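Local coordinates for dihydrolipoyl dehydrogenase (PDB 6UZI) that oxidises the dihydrolipoyl groups of lipoylated carrier proteins with NAD+ as electron acceptor, using one FAD bound in each subunit, at the interface of chains A and B. Coordinates in Å, arbitrary orientation; residue numbers count along the deposited sequence, not the author numbering. Chains: chain A/B, Dihydrolipoyl dehydrogenase.

Contacts 1 and 2 belong to one two-fold symmetric dimer interface, and their C-alpha centres lie about 26 Å apart. They share no residue. In contact 1 helices 21-32 and 329-343 of chain A meet the C-terminal tail of chain B and the end of its helix 443-448; in contact 2 helix 55-73 and A:Tyr360 of chain A meet helix 393-398 of chain B and the stretch beginning at B:Pro454. Each place has a twin with the chains exchanged. Contact 1 is a polar clasp with two bridging waters, whereas contact 2 lies beside B:His453, the catalytic base that completes the active site of the other subunit.

Contact 1: the interface of chains A and B. Residues chain A 29, 32, 341, 346; chain B 448, 471, 473.
B:Ile473 CD1 and CB of B:Arg471 both lie against the polar amide end of A:Gln32, the methyl 3.9 Å from OE1; there is hardly any apolar centre, and this is the nearest thing to one. The A:Gln32 side chain is extended beyond CG and crosses B:Arg471 at about a right angle.

Further out, the two arginines A:Arg29 and B:Arg471 overlap. Their guanidinium planes are only 18° apart, and NH1 of B:Arg471 sits over one face of A:Arg29, toward its rim. Two like charges this close would probably be unfavourable alone, and A:Glu341 likely offsets them. A:Arg29 starts with CG anti to its backbone N (chi1 -167°) and bends at chi2, which turns its guanidinium side-on to that carboxylate. There NE and NH2 donate to OE2 at 3.0 and 3.1 Å. NE takes the anti lone pair, while NH2 comes from above the carboxylate plane.

Two modelled waters bridge the remaining polar atoms. Water 1 joins A:Glu341 OE2 to NH1 of B:Arg471, at 2.9 Å from that nitrogen, and lies at the edge of the guanidinium in its plane. Water 2 connects NH1 of B:Arg471 with OE1 of A:Gln32, 2.9 Å from the amide oxygen; its approach to the backbone O of B:Arg471 is too short to trust.

At the rim, the extended B:Arg448 meets A:Glu341 tip to tip, the carboxylate turned steeply against the guanidinium, which fits bonding by one nitrogen and not two. Its NH1 donates a nearly straight salt bridge (169° at H), 3.0 Å long, to the syn lone pair of OE1. OE2 instead takes both A:Arg29 bonds and water 1. The direct bond ties helix 443-448 of one subunit to helix 329-343 of the other, and water bridges with van der Waals contacts probably help to seat the C-terminal tail in the dimer.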
ATOM      1  N   ARG A  29      -9.144  24.280   9.475  1.00 30.05           N
ATOM      2  CA  ARG A  29      -9.594  23.878  10.798  1.00 37.23           C
ATOM      3  C   ARG A  29     -10.055  25.079  11.618  1.00 38.40           C
ATOM      4  O   ARG A  29     -11.004  24.961  12.403  1.00 44.91           O
ATOM      5  CB  ARG A  29      -8.478  23.111  11.508  1.00 38.76           C
ATOM      6  CG  ARG A  29      -8.921  22.370  12.751  1.00 34.07           C
ATOM      7  CD  ARG A  29      -9.684  21.129  12.381  1.00 36.46           C
ATOM      8  NE  ARG A  29     -10.258  20.505  13.567  1.00 50.08           N
ATOM      9  CZ  ARG A  29     -11.546  20.549  13.887  1.00 45.09           C
ATOM     10  NH1 ARG A  29     -12.401  21.184  13.098  1.00 40.56           N
ATOM     11  NH2 ARG A  29     -11.976  19.953  14.988  1.00 44.57           N
ATOM     12  N   GLN A  32     -13.442  25.803  10.267  1.00 35.88           N
ATOM     13  CA  GLN A  32     -14.423  24.815  10.711  1.00 38.52           C
ATOM     14  C   GLN A  32     -14.857  25.067  12.149  1.00 39.65           C
ATOM     15  O   GLN A  32     -15.991  24.745  12.519  1.00 52.34           O
ATOM     16  CB  GLN A  32     -13.870  23.398  10.563  1.00 38.77           C
ATOM     17  CG  GLN A  32     -13.666  22.940   9.122  1.00 41.34           C
ATOM     18  CD  GLN A  32     -13.121  21.515   9.025  1.00 45.37           C
ATOM     19  OE1 GLN A  32     -12.629  20.955  10.005  1.00 46.58           O
ATOM     20  NE2 GLN A  32     -13.173  20.943   7.824  1.00 39.78           N
ATOM     21  N   GLU A 341      -7.577  23.777  17.159  1.00 37.48           N
ATOM     22  CA  GLU A 341      -8.409  23.235  18.227  1.00 40.59           C
ATOM     23  C   GLU A 341      -8.033  23.830  19.578  1.00 44.52           C
ATOM     24  O   GLU A 341      -8.913  24.074  20.413  1.00 44.02           O
ATOM     25  CB  GLU A 341      -8.297  21.711  18.236  1.00 37.69           C
ATOM     26  CG  GLU A 341      -9.014  21.070  17.064  1.00 35.86           C
ATOM     27  CD  GLU A 341      -8.741  19.597  16.934  1.00 36.03           C
ATOM     28  OE1 GLU A 341      -8.159  19.020  17.870  1.00 50.57           O
ATOM     29  OE2 GLU A 341      -9.107  19.016  15.890  1.00 35.94           O
ATOM     30  N   GLU A 346     -10.234  23.622  23.151  1.00 48.96           N
ATOM     31  CA  GLU A 346     -10.088  22.186  23.302  1.00 46.34           C
ATOM     32  C   GLU A 346      -8.689  21.840  23.808  1.00 51.56           C
ATOM     33  O   GLU A 346      -7.828  22.707  23.995  1.00 43.52           O
ATOM     34  CB  GLU A 346     -10.391  21.484  21.981  1.00 44.99           C
ATOM     35  CG  GLU A 346     -11.842  21.605  21.540  1.00 51.66           C
ATOM     36  CD  GLU A 346     -12.105  21.001  20.166  1.00 60.30           C
ATOM     37  OE1 GLU A 346     -11.268  20.210  19.674  1.00 64.24           O
ATOM     38  OE2 GLU A 346     -13.174  21.291  19.590  1.00 63.57           O
TER
ATOM     39  N   ARG B 448      -7.458  11.351  13.940  1.00 31.93           N
ATOM     40  CA  ARG B 448      -6.479  12.099  14.706  1.00 38.13           C
ATOM     41  C   ARG B 448      -5.077  11.516  14.605  1.00 42.63           C
ATOM     42  O   ARG B 448      -4.126  12.140  15.089  1.00 46.07           O
ATOM     43  CB  ARG B 448      -6.906  12.173  16.183  1.00 26.84           C
ATOM     44  CG  ARG B 448      -8.090  13.101  16.410  1.00 27.26           C
ATOM     45  CD  ARG B 448      -8.522  13.222  17.877  1.00 33.05           C
ATOM     46  NE  ARG B 448      -9.664  14.130  18.001  1.00 46.13           N
ATOM     47  CZ  ARG B 448      -9.578  15.459  17.908  1.00 44.57           C
ATOM     48  NH1 ARG B 448      -8.403  16.038  17.689  1.00 40.05           N
ATOM     49  NH2 ARG B 448     -10.665  16.214  18.028  1.00 35.42           N
ATOM     50  N   ARG B 471     -16.302  16.618   8.810  1.00 31.11           N
ATOM     51  CA  ARG B 471     -15.297  17.673   8.902  1.00 38.93           C
ATOM     52  C   ARG B 471     -13.979  17.231   8.273  1.00 46.83           C
ATOM     53  O   ARG B 471     -12.897  17.389   8.843  1.00 46.76           O
ATOM     54  CB  ARG B 471     -15.086  18.134  10.348  1.00 35.24           C
ATOM     55  CG  ARG B 471     -14.786  17.049  11.383  1.00 27.86           C
ATOM     56  CD  ARG B 471     -14.410  17.691  12.713  1.00 28.25           C
ATOM     57  NE  ARG B 471     -13.963  16.722  13.708  1.00 32.96           N
ATOM     58  CZ  ARG B 471     -12.686  16.495  14.025  1.00 38.20           C
ATOM     59  NH1 ARG B 471     -11.707  17.165  13.427  1.00 28.46           N
ATOM     60  NH2 ARG B 471     -12.381  15.590  14.947  1.00 38.12           N
ATOM     61  N   ILE B 473     -10.882  17.679   5.745  1.00 43.95           N
ATOM     62  CA  ILE B 473     -10.086  18.876   5.485  1.00 26.57           C
ATOM     63  C   ILE B 473      -9.942  19.155   3.993  1.00 32.95           C
ATOM     64  O   ILE B 473     -10.045  20.307   3.562  1.00 38.13           O
ATOM     65  CB  ILE B 473      -8.709  18.733   6.165  1.00 25.83           C
ATOM     66  CG1 ILE B 473      -8.871  18.685   7.686  1.00 26.23           C
ATOM     67  CG2 ILE B 473      -7.771  19.858   5.737  1.00 30.66           C
ATOM     68  CD1 ILE B 473      -9.257  20.026   8.293  1.00 33.16           C
TER
HETATM   69  O   HOH W   1      -9.268  16.658  14.833  1.00 32.30           O
HETATM   70  O   HOH W   2     -11.647  18.272  10.730  1.00 42.35           O

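Contact 2: the interface of chains A and B. Residues chain A 56, 59, 63, 360; chain B 394, 397-398, 454.
NH2 of B:Arg394 donates to OD2 of A:Asp63 at 2.8 Å, one half of an end-on, two-pronged salt bridge across the interface. The other prong runs from NH1 to OD1; it is modelled rather short, so its exact length carries little weight. Both use the syn lone pairs of the carboxylate, both are almost straight, and the two flat groups lie 9° from coplanar, tip to tip. B:Arg394 reaches this position by a bend at chi2 (64°) after CG leaves anti to the backbone N.

A:Lys59 passes at about a right angle to the arginine and lays its CG over one guanidinium face, 3.7 Å from CZ of B:Arg394. Bends at chi2 and chi3 then bring CE over the rim of one face of the A:Tyr360 ring and within 4.0 Å of CG of B:Pro454. The proline ring is thus lined by the lysine, by CD1 of A:Ile56 and by the tyrosine. A:Tyr360 OH donates to the backbone O of B:Pro454 at 3.0 Å, coming from well above the carbonyl plane.

B:Ala397 sets its CB beside CB of A:Lys59. In the fold, helix 55-73 begins at the second cysteine of the redox-active disulfide and supplies A:Ile56, A:Lys59 and A:Asp63; A:Lys59 also belongs to the FAD site. A:Tyr360 sits in the loop just after strand 357-359. Opposite lie helix 393-398 and the cis-peptide B:Pro454, directly after the catalytic B:His453.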
ATOM      1  N   ILE A  56       4.772  16.921  -4.095  1.00 41.33           N
ATOM      2  CA  ILE A  56       4.024  16.558  -5.296  1.00 41.53           C
ATOM      3  C   ILE A  56       4.915  16.503  -6.532  1.00 44.52           C
ATOM      4  O   ILE A  56       4.848  15.507  -7.266  1.00 46.60           O
ATOM      5  CB  ILE A  56       2.813  17.494  -5.473  1.00 49.19           C
ATOM      6  CG1 ILE A  56       1.884  17.375  -4.273  1.00 44.35           C
ATOM      7  CG2 ILE A  56       2.052  17.115  -6.724  1.00 56.87           C
ATOM      8  CD1 ILE A  56       1.626  15.957  -3.859  1.00 39.51           C
ATOM      9  N   LYS A  59       7.145  13.234  -6.380  1.00 34.50           N
ATOM     10  CA  LYS A  59       6.392  12.001  -6.590  1.00 34.06           C
ATOM     11  C   LYS A  59       6.019  11.822  -8.057  1.00 33.11           C
ATOM     12  O   LYS A  59       6.103  10.711  -8.596  1.00 32.58           O
ATOM     13  CB  LYS A  59       5.144  11.992  -5.706  1.00 36.13           C
ATOM     14  CG  LYS A  59       5.329  11.316  -4.339  1.00 36.40           C
ATOM     15  CD  LYS A  59       6.725  11.533  -3.754  1.00 43.71           C
ATOM     16  CE  LYS A  59       6.784  12.688  -2.763  1.00 49.01           C
ATOM     17  NZ  LYS A  59       8.162  12.862  -2.204  1.00 45.93           N
ATOM     18  N   ASP A  63       7.213   8.656 -10.187  1.00 34.44           N
ATOM     19  CA  ASP A  63       6.282   7.712 -10.790  1.00 31.43           C
ATOM     20  C   ASP A  63       6.583   7.512 -12.269  1.00 40.45           C
ATOM     21  O   ASP A  63       6.545   6.383 -12.772  1.00 44.98           O
ATOM     22  CB  ASP A  63       4.849   8.194 -10.588  1.00 32.23           C
ATOM     23  CG  ASP A  63       4.399   8.081  -9.146  1.00 49.64           C
ATOM     24  OD1 ASP A  63       3.456   8.802  -8.758  1.00 45.94           O
ATOM     25  OD2 ASP A  63       5.002   7.283  -8.396  1.00 47.16           O
ATOM     26  N   TYR A 360      10.590   8.179  -0.564  1.00 30.74           N
ATOM     27  CA  TYR A 360       9.806   7.739  -1.710  1.00 27.94           C
ATOM     28  C   TYR A 360      10.651   7.166  -2.840  1.00 33.60           C
ATOM     29  O   TYR A 360      10.254   7.251  -4.007  1.00 36.87           O
ATOM     30  CB  TYR A 360       8.932   8.889  -2.208  1.00 25.72           C
ATOM     31  CG  TYR A 360       7.825   9.239  -1.240  1.00 34.24           C
ATOM     32  CD1 TYR A 360       6.539   8.740  -1.415  1.00 29.14           C
ATOM     33  CD2 TYR A 360       8.070  10.043  -0.136  1.00 32.52           C
ATOM     34  CE1 TYR A 360       5.527   9.058  -0.535  1.00 31.77           C
ATOM     35  CE2 TYR A 360       7.065  10.361   0.750  1.00 34.00           C
ATOM     36  CZ  TYR A 360       5.795   9.868   0.548  1.00 39.72           C
ATOM     37  OH  TYR A 360       4.789  10.187   1.437  1.00 45.52           O
TER
ATOM     38  N   ARG B 394      -1.193  12.472  -4.030  1.00 27.93           N
ATOM     39  CA  ARG B 394      -0.478  11.272  -4.457  1.00 34.74           C
ATOM     40  C   ARG B 394      -1.120  10.649  -5.695  1.00 44.66           C
ATOM     41  O   ARG B 394      -0.416  10.188  -6.603  1.00 43.15           O
ATOM     42  CB  ARG B 394      -0.424  10.260  -3.309  1.00 31.19           C
ATOM     43  CG  ARG B 394       0.512   9.085  -3.566  1.00 36.38           C
ATOM     44  CD  ARG B 394       1.939   9.580  -3.675  1.00 40.51           C
ATOM     45  NE  ARG B 394       2.888   8.572  -4.138  1.00 50.88           N
ATOM     46  CZ  ARG B 394       3.252   8.416  -5.409  1.00 53.40           C
ATOM     47  NH1 ARG B 394       2.734   9.196  -6.349  1.00 51.17           N
ATOM     48  NH2 ARG B 394       4.140   7.485  -5.740  1.00 47.54           N
ATOM     49  N   ALA B 397      -0.440  12.610  -8.810  1.00 41.51           N
ATOM     50  CA  ALA B 397       0.937  12.460  -9.257  1.00 39.24           C
ATOM     51  C   ALA B 397       1.138  11.186 -10.066  1.00 36.74           C
ATOM     52  O   ALA B 397       1.927  11.170 -11.019  1.00 44.17           O
ATOM     53  CB  ALA B 397       1.874  12.490  -8.050  1.00 28.55           C
ATOM     54  N   SER B 398       0.441  10.109  -9.708  1.00 45.47           N
ATOM     55  CA  SER B 398       0.598   8.827 -10.386  1.00 44.06           C
ATOM     56  C   SER B 398      -0.423   8.610 -11.490  1.00 48.88           C
ATOM     57  O   SER B 398      -0.259   7.677 -12.283  1.00 54.77           O
ATOM     58  CB  SER B 398       0.496   7.674  -9.380  1.00 39.17           C
ATOM     59  OG  SER B 398      -0.852   7.433  -9.015  1.00 37.74           O
ATOM     60  N   PRO B 454       2.890  12.772   1.074  1.00 40.36           N
ATOM     61  CA  PRO B 454       1.626  12.338   0.470  1.00 28.90           C
ATOM     62  C   PRO B 454       1.502  10.823   0.310  1.00 30.72           C
ATOM     63  O   PRO B 454       2.377  10.214  -0.279  1.00 27.60           O
ATOM     64  CB  PRO B 454       1.666  13.007  -0.902  1.00 27.23           C
ATOM     65  CG  PRO B 454       3.122  13.021  -1.256  1.00 30.71           C
ATOM     66  CD  PRO B 454       3.877  13.172   0.050  1.00 34.80           C
TER